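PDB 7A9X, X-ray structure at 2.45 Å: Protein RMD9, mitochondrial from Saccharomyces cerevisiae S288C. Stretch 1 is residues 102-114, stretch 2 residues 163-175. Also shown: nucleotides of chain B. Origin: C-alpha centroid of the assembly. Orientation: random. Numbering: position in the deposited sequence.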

# COMPACT_ATOMS: atom_id res chain seq x y z
N ASP A 102 15.38 -33.71 -13.63
CA ASP A 102 14.22 -33.41 -14.45
C ASP A 102 13.47 -32.17 -13.99
O ASP A 102 12.37 -31.89 -14.49
N PHE A 103 14.03 -31.42 -13.04
CA PHE A 103 13.43 -30.16 -12.58
C PHE A 103 13.91 -29.03 -13.50
O PHE A 103 14.72 -28.18 -13.14
N ASN A 104 13.36 -29.05 -14.71
CA ASN A 104 13.82 -28.18 -15.79
C ASN A 104 13.56 -26.71 -15.46
O ASN A 104 12.94 -26.36 -14.45
N ALA A 105 14.03 -25.84 -16.35
CA ALA A 105 13.82 -24.41 -16.17
C ALA A 105 12.34 -24.05 -16.26
O ALA A 105 11.91 -23.05 -15.68
N TYR A 106 11.56 -24.85 -16.99
CA TYR A 106 10.13 -24.59 -17.11
C TYR A 106 9.42 -24.73 -15.77
O TYR A 106 8.65 -23.85 -15.37
N ARG A 107 9.68 -25.83 -15.05
CA ARG A 107 9.02 -26.04 -13.77
C ARG A 107 9.39 -24.97 -12.76
O ARG A 107 8.54 -24.48 -12.01
N VAL A 108 10.67 -24.57 -12.73
CA VAL A 108 11.09 -23.51 -11.83
C VAL A 108 10.43 -22.19 -12.22
O VAL A 108 9.98 -21.43 -11.35
N SER A 109 10.36 -21.91 -13.52
CA SER A 109 9.76 -20.67 -13.98
C SER A 109 8.27 -20.60 -13.65
O SER A 109 7.76 -19.55 -13.26
N ARG A 110 7.56 -21.72 -13.82
CA ARG A 110 6.14 -21.75 -13.47
C ARG A 110 5.94 -21.53 -11.97
O ARG A 110 4.94 -20.92 -11.57
N LEU A 111 6.87 -22.00 -11.14
CA LEU A 111 6.77 -21.77 -9.71
C LEU A 111 7.00 -20.30 -9.37
O LEU A 111 6.27 -19.72 -8.55
N ILE A 112 8.01 -19.68 -9.99
CA ILE A 112 8.29 -18.27 -9.73
C ILE A 112 7.10 -17.41 -10.13
O ILE A 112 6.70 -16.50 -9.39
N HIS A 113 6.52 -17.67 -11.30
CA HIS A 113 5.32 -16.96 -11.72
C HIS A 113 4.21 -17.13 -10.69
O HIS A 113 3.51 -16.16 -10.35
N LEU A 114 4.04 -18.35 -10.18
CA LEU A 114 2.98 -18.61 -9.20
C LEU A 114 3.19 -17.80 -7.93
O LEU A 114 2.25 -17.21 -7.40
N LYS A 163 21.86 -24.73 -8.62
CA LYS A 163 21.08 -25.93 -8.34
C LYS A 163 19.98 -26.13 -9.36
O LYS A 163 19.77 -27.25 -9.85
N VAL A 164 19.26 -25.06 -9.70
CA VAL A 164 18.14 -25.13 -10.63
C VAL A 164 18.35 -24.10 -11.73
O VAL A 164 19.04 -23.10 -11.54
N SER A 165 17.76 -24.37 -12.88
CA SER A 165 17.82 -23.48 -14.03
C SER A 165 16.52 -22.70 -14.17
O SER A 165 15.48 -23.09 -13.63
N VAL A 166 16.59 -21.60 -14.91
CA VAL A 166 15.42 -20.76 -15.13
C VAL A 166 15.51 -20.17 -16.54
O VAL A 166 16.59 -20.00 -17.10
N SER A 167 14.34 -19.88 -17.11
CA SER A 167 14.24 -19.29 -18.43
C SER A 167 14.07 -17.78 -18.32
O SER A 167 14.00 -17.22 -17.22
N GLY A 168 13.99 -17.11 -19.47
CA GLY A 168 13.73 -15.68 -19.46
C GLY A 168 12.35 -15.34 -18.95
O GLY A 168 12.15 -14.26 -18.37
N TYR A 169 11.38 -16.23 -19.15
CA TYR A 169 10.05 -16.05 -18.59
C TYR A 169 10.09 -16.13 -17.07
O TYR A 169 9.49 -15.29 -16.38
N GLY A 170 10.82 -17.10 -16.52
CA GLY A 170 10.97 -17.18 -15.08
C GLY A 170 11.85 -16.09 -14.50
O GLY A 170 11.65 -15.66 -13.36
N ALA A 171 12.83 -15.62 -15.28
CA ALA A 171 13.71 -14.56 -14.80
C ALA A 171 12.95 -13.25 -14.62
O ALA A 171 13.21 -12.50 -13.66
N THR A 172 12.01 -12.95 -15.51
CA THR A 172 11.26 -11.71 -15.41
C THR A 172 10.33 -11.71 -14.20
O THR A 172 10.21 -10.69 -13.51
N HIS A 173 9.65 -12.83 -13.94
CA HIS A 173 8.78 -12.88 -12.78
C HIS A 173 9.57 -12.83 -11.48
O HIS A 173 9.08 -12.30 -10.47
N LEU A 174 10.80 -13.36 -11.47
CA LEU A 174 11.62 -13.30 -10.27
C LEU A 174 12.02 -11.87 -9.95
O LEU A 174 11.86 -11.40 -8.82
N LEU A 175 12.54 -11.15 -10.95
CA LEU A 175 12.98 -9.77 -10.78
C LEU A 175 11.81 -8.82 -10.59
O LEU A 175 11.93 -7.85 -9.83

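Two helices, 105-114 and 168-175, run in nearly the same direction, crossing at 27° with their axes 8.2 Å apart at closest approach. At the tightest point of the register Ser109 and Gly170 face each other, with CA atoms 3.9 Å apart. A CB on Gly170 would point toward the first helix and fall 2.2 Å from Ser109 OG, a clash; without one, Gly170 CA approaches Ser109 OG to 3.4 Å. One turn earlier Ala105 also packs closely. Its CB points toward the second stretch, and Ala105 CB rests 3.6 Å from Val166 CA, while Ala105 CA makes a CA-H...O contact with Ser165 O at 3.3 Å.

The apolar packing is built from the side of helix 105-114 that carries Val108 and Ile112, both pointing toward the partner. Val108, in the t rotamer, sets CG2 3.8 Å from Val164 CB and its CB 3.4 Å from Ser165 O. Ile112 has the largest covered area of the contact; with chi1 m and chi2 t, it extends CD1 to 3.9 Å from Val166 CG2, while CG2 lies 3.8 Å from Leu174 CB and 3.6 Å from Gly170 O. Ile112 thus spans the loop before the second helix and the helix itself, and Ile112 CD1 meets both, lying 4.0 Å from Leu174 CD1. Phe103, t, adds a ring-edge contact, CD2 to Val164 CG1 at 4.0 Å.

Polar groups within this packing are served locally. Ser109, in the m rotamer, turns OG back to donate to Ala105 O at 2.7 Å, leaving the oxygen available as an acceptor: Ser167 N gives it a weak hydrogen bond at 3.3 Å, and Ser167 OG lies 3.0 Å from Ser109 OG. Both helix starts are capped. Asn104 OD1, with chi1 p, accepts from Arg107 N at 2.9 Å; Ser167 OG, also p, accepts a weak bond from Tyr169 N at 3.4 Å.

Farther along, aromatic side chains take over. His113, t, points toward the second helix and forms an offset stack with His173, m, with centroids 3.9 Å apart and planes at 17°. Tyr169 leaves its CA sideways, but its t rotamer brings the ring end nearer, where Tyr169 OH shares a 2.7 Å hydrogen bond with His113 ND1; either could be the donor. Water 1 links the same hydroxyl to Arg110, at 2.5 Å from Tyr169 OH and 2.7 Å from Arg110 NH2, which donates to it.

This polar end also meets the nucleotides of chain B. His173 NE2 donates to A4 OP1 at 2.8 Å, and His113 CE1 comes within 3.0 Å of A4 OP2. A3 lies over one face of the Tyr169 ring, while its C2 meets the edge of the Tyr106 ring, 3.5 Å from Tyr106 CE1. The residues that join the helices here therefore also form part of the nucleotide site.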

# COMPACT_ATOMS: atom_id res chain seq x y z
CB ASP A 102 13.27 -34.61 -14.47
CG ASP A 102 13.89 -35.84 -15.10
OD1 ASP A 102 15.04 -35.73 -15.59
OD2 ASP A 102 13.23 -36.90 -15.11
CB PHE A 103 13.78 -29.91 -11.12
CG PHE A 103 12.76 -29.10 -10.38
CD1 PHE A 103 11.45 -29.52 -10.32
CD2 PHE A 103 13.12 -27.93 -9.75
CE1 PHE A 103 10.50 -28.78 -9.64
CE2 PHE A 103 12.18 -27.18 -9.07
CZ PHE A 103 10.87 -27.61 -9.01
CB ASN A 104 13.14 -28.56 -17.10
CG ASN A 104 11.62 -28.63 -16.98
OD1 ASN A 104 11.06 -28.27 -15.95
ND2 ASN A 104 10.96 -29.09 -18.03
CB ALA A 105 14.62 -23.62 -17.21
CB TYR A 106 9.52 -25.53 -18.15
CG TYR A 106 8.04 -25.33 -18.38
CD1 TYR A 106 7.58 -24.33 -19.22
CD2 TYR A 106 7.10 -26.15 -17.77
CE1 TYR A 106 6.23 -24.14 -19.44
CE2 TYR A 106 5.74 -25.97 -17.99
CZ TYR A 106 5.31 -24.96 -18.82
OH TYR A 106 3.97 -24.78 -19.04
CB ARG A 107 9.37 -27.43 -13.23
CG ARG A 107 8.63 -28.56 -13.93
CD ARG A 107 8.97 -29.91 -13.33
NE ARG A 107 8.24 -30.99 -13.98
CZ ARG A 107 8.67 -31.65 -15.05
NH1 ARG A 107 7.94 -32.62 -15.58
NH2 ARG A 107 9.84 -31.35 -15.60
CB VAL A 108 12.63 -23.39 -11.82
CG1 VAL A 108 13.08 -22.28 -10.88
CG2 VAL A 108 13.26 -24.72 -11.42
CB SER A 109 9.98 -20.51 -15.49
OG SER A 109 11.36 -20.46 -15.79
CB ARG A 110 5.52 -23.08 -13.90
CG ARG A 110 5.54 -23.32 -15.40
CD ARG A 110 4.27 -22.80 -16.07
NE ARG A 110 3.14 -23.70 -15.87
CZ ARG A 110 1.92 -23.49 -16.37
NH1 ARG A 110 0.95 -24.37 -16.13
NH2 ARG A 110 1.68 -22.41 -17.10
CB LEU A 111 7.76 -22.65 -8.95
CG LEU A 111 7.75 -22.49 -7.43
CD1 LEU A 111 6.38 -22.86 -6.87
CD2 LEU A 111 8.83 -23.35 -6.80
CB ILE A 112 9.57 -17.83 -10.47
CG1 ILE A 112 10.78 -18.61 -9.96
CG2 ILE A 112 9.79 -16.34 -10.30
CD1 ILE A 112 12.07 -18.26 -10.67
CB HIS A 113 4.88 -17.47 -13.10
CG HIS A 113 3.69 -16.75 -13.67
ND1 HIS A 113 3.09 -17.15 -14.84
CD2 HIS A 113 3.00 -15.67 -13.24
CE1 HIS A 113 2.07 -16.35 -15.11
NE2 HIS A 113 2.00 -15.44 -14.15
CB LEU A 114 2.92 -20.10 -8.88
CG LEU A 114 1.87 -20.51 -7.85
CD1 LEU A 114 0.49 -20.11 -8.35
CD2 LEU A 114 1.94 -22.00 -7.57
CB LYS A 163 20.50 -25.86 -6.93
CG LYS A 163 21.50 -26.07 -5.81
CD LYS A 163 20.80 -26.07 -4.47
CE LYS A 163 21.76 -26.33 -3.32
NZ LYS A 163 21.06 -26.27 -2.00
CB VAL A 164 16.79 -24.89 -9.92
CG1 VAL A 164 16.49 -26.03 -8.95
CG2 VAL A 164 16.80 -23.56 -9.18
CB SER A 165 18.11 -24.26 -15.31
OG SER A 165 17.98 -23.43 -16.45
CB VAL A 166 15.30 -19.65 -14.05
CG1 VAL A 166 16.32 -18.54 -14.29
CG2 VAL A 166 13.88 -19.12 -13.98
CB SER A 167 13.07 -19.92 -19.20
OG SER A 167 11.83 -19.52 -18.65
CB TYR A 169 9.10 -17.08 -19.20
CG TYR A 169 7.93 -17.53 -18.36
CD1 TYR A 169 6.78 -16.75 -18.24
CD2 TYR A 169 7.95 -18.77 -17.72
CE1 TYR A 169 5.70 -17.18 -17.49
CE2 TYR A 169 6.87 -19.20 -16.97
CZ TYR A 169 5.75 -18.41 -16.86
OH TYR A 169 4.69 -18.84 -16.11
CB ALA A 171 14.88 -14.37 -15.76
CB THR A 172 10.45 -11.46 -16.69
OG1 THR A 172 9.64 -12.60 -16.98
CG2 THR A 172 11.37 -11.17 -17.86
CB HIS A 173 7.90 -14.13 -12.82
CG HIS A 173 6.80 -14.07 -13.84
ND1 HIS A 173 5.64 -13.35 -13.64
CD2 HIS A 173 6.68 -14.64 -15.06
CE1 HIS A 173 4.86 -13.48 -14.70
NE2 HIS A 173 5.47 -14.26 -15.57
CB LEU A 174 12.87 -14.18 -10.44
CG LEU A 174 13.77 -14.32 -9.21
CD1 LEU A 174 13.16 -15.29 -8.21
CD2 LEU A 174 15.17 -14.76 -9.61
CB LEU A 175 13.83 -9.35 -11.98
CG LEU A 175 15.06 -10.23 -12.20
CD1 LEU A 175 15.63 -10.05 -13.59
CD2 LEU A 175 16.10 -9.93 -11.14
P A B 3 5.28 -12.75 -23.65
OP1 A B 3 4.62 -11.43 -23.48
OP2 A B 3 6.74 -12.89 -23.42
O5' A B 3 4.54 -13.78 -22.68
C5' A B 3 3.13 -13.90 -22.68
C4' A B 3 2.69 -15.09 -21.87
O4' A B 3 3.21 -16.30 -22.48
C3' A B 3 3.20 -15.14 -20.44
O3' A B 3 2.41 -14.35 -19.56
C2' A B 3 3.17 -16.63 -20.12
O2' A B 3 1.85 -17.05 -19.79
C1' A B 3 3.54 -17.24 -21.48
N9 A B 3 4.98 -17.54 -21.58
C8 A B 3 5.98 -16.72 -22.04
N7 A B 3 7.17 -17.27 -22.01
C5 A B 3 6.94 -18.54 -21.51
C6 A B 3 7.79 -19.62 -21.23
N6 A B 3 9.11 -19.60 -21.44
N1 A B 3 7.24 -20.75 -20.73
C2 A B 3 5.92 -20.78 -20.52
N3 A B 3 5.01 -19.83 -20.74
C4 A B 3 5.59 -18.72 -21.24
P A B 4 3.03 -13.74 -18.21
OP1 A B 4 4.46 -14.13 -18.13
OP2 A B 4 2.11 -14.09 -17.10
O5' A B 4 2.92 -12.17 -18.41
C5' A B 4 3.61 -11.49 -19.45
C4' A B 4 2.86 -10.28 -19.92
O4' A B 4 1.69 -10.68 -20.68
C3' A B 4 2.29 -9.38 -18.83
O3' A B 4 3.25 -8.49 -18.28
C2' A B 4 1.14 -8.68 -19.54
O2' A B 4 1.63 -7.63 -20.37
C1' A B 4 0.62 -9.80 -20.43
N9 A B 4 -0.46 -10.55 -19.76
C8 A B 4 -0.41 -11.83 -19.25
N7 A B 4 -1.53 -12.21 -18.70
C5 A B 4 -2.37 -11.12 -18.84
C6 A B 4 -3.70 -10.89 -18.45
N6 A B 4 -4.45 -11.80 -17.82
N1 A B 4 -4.25 -9.69 -18.75
C2 A B 4 -3.50 -8.79 -19.39
N3 A B 4 -2.24 -8.88 -19.80
C4 A B 4 -1.72 -10.09 -19.49
O HOH W 1 3.02 -20.13 -17.54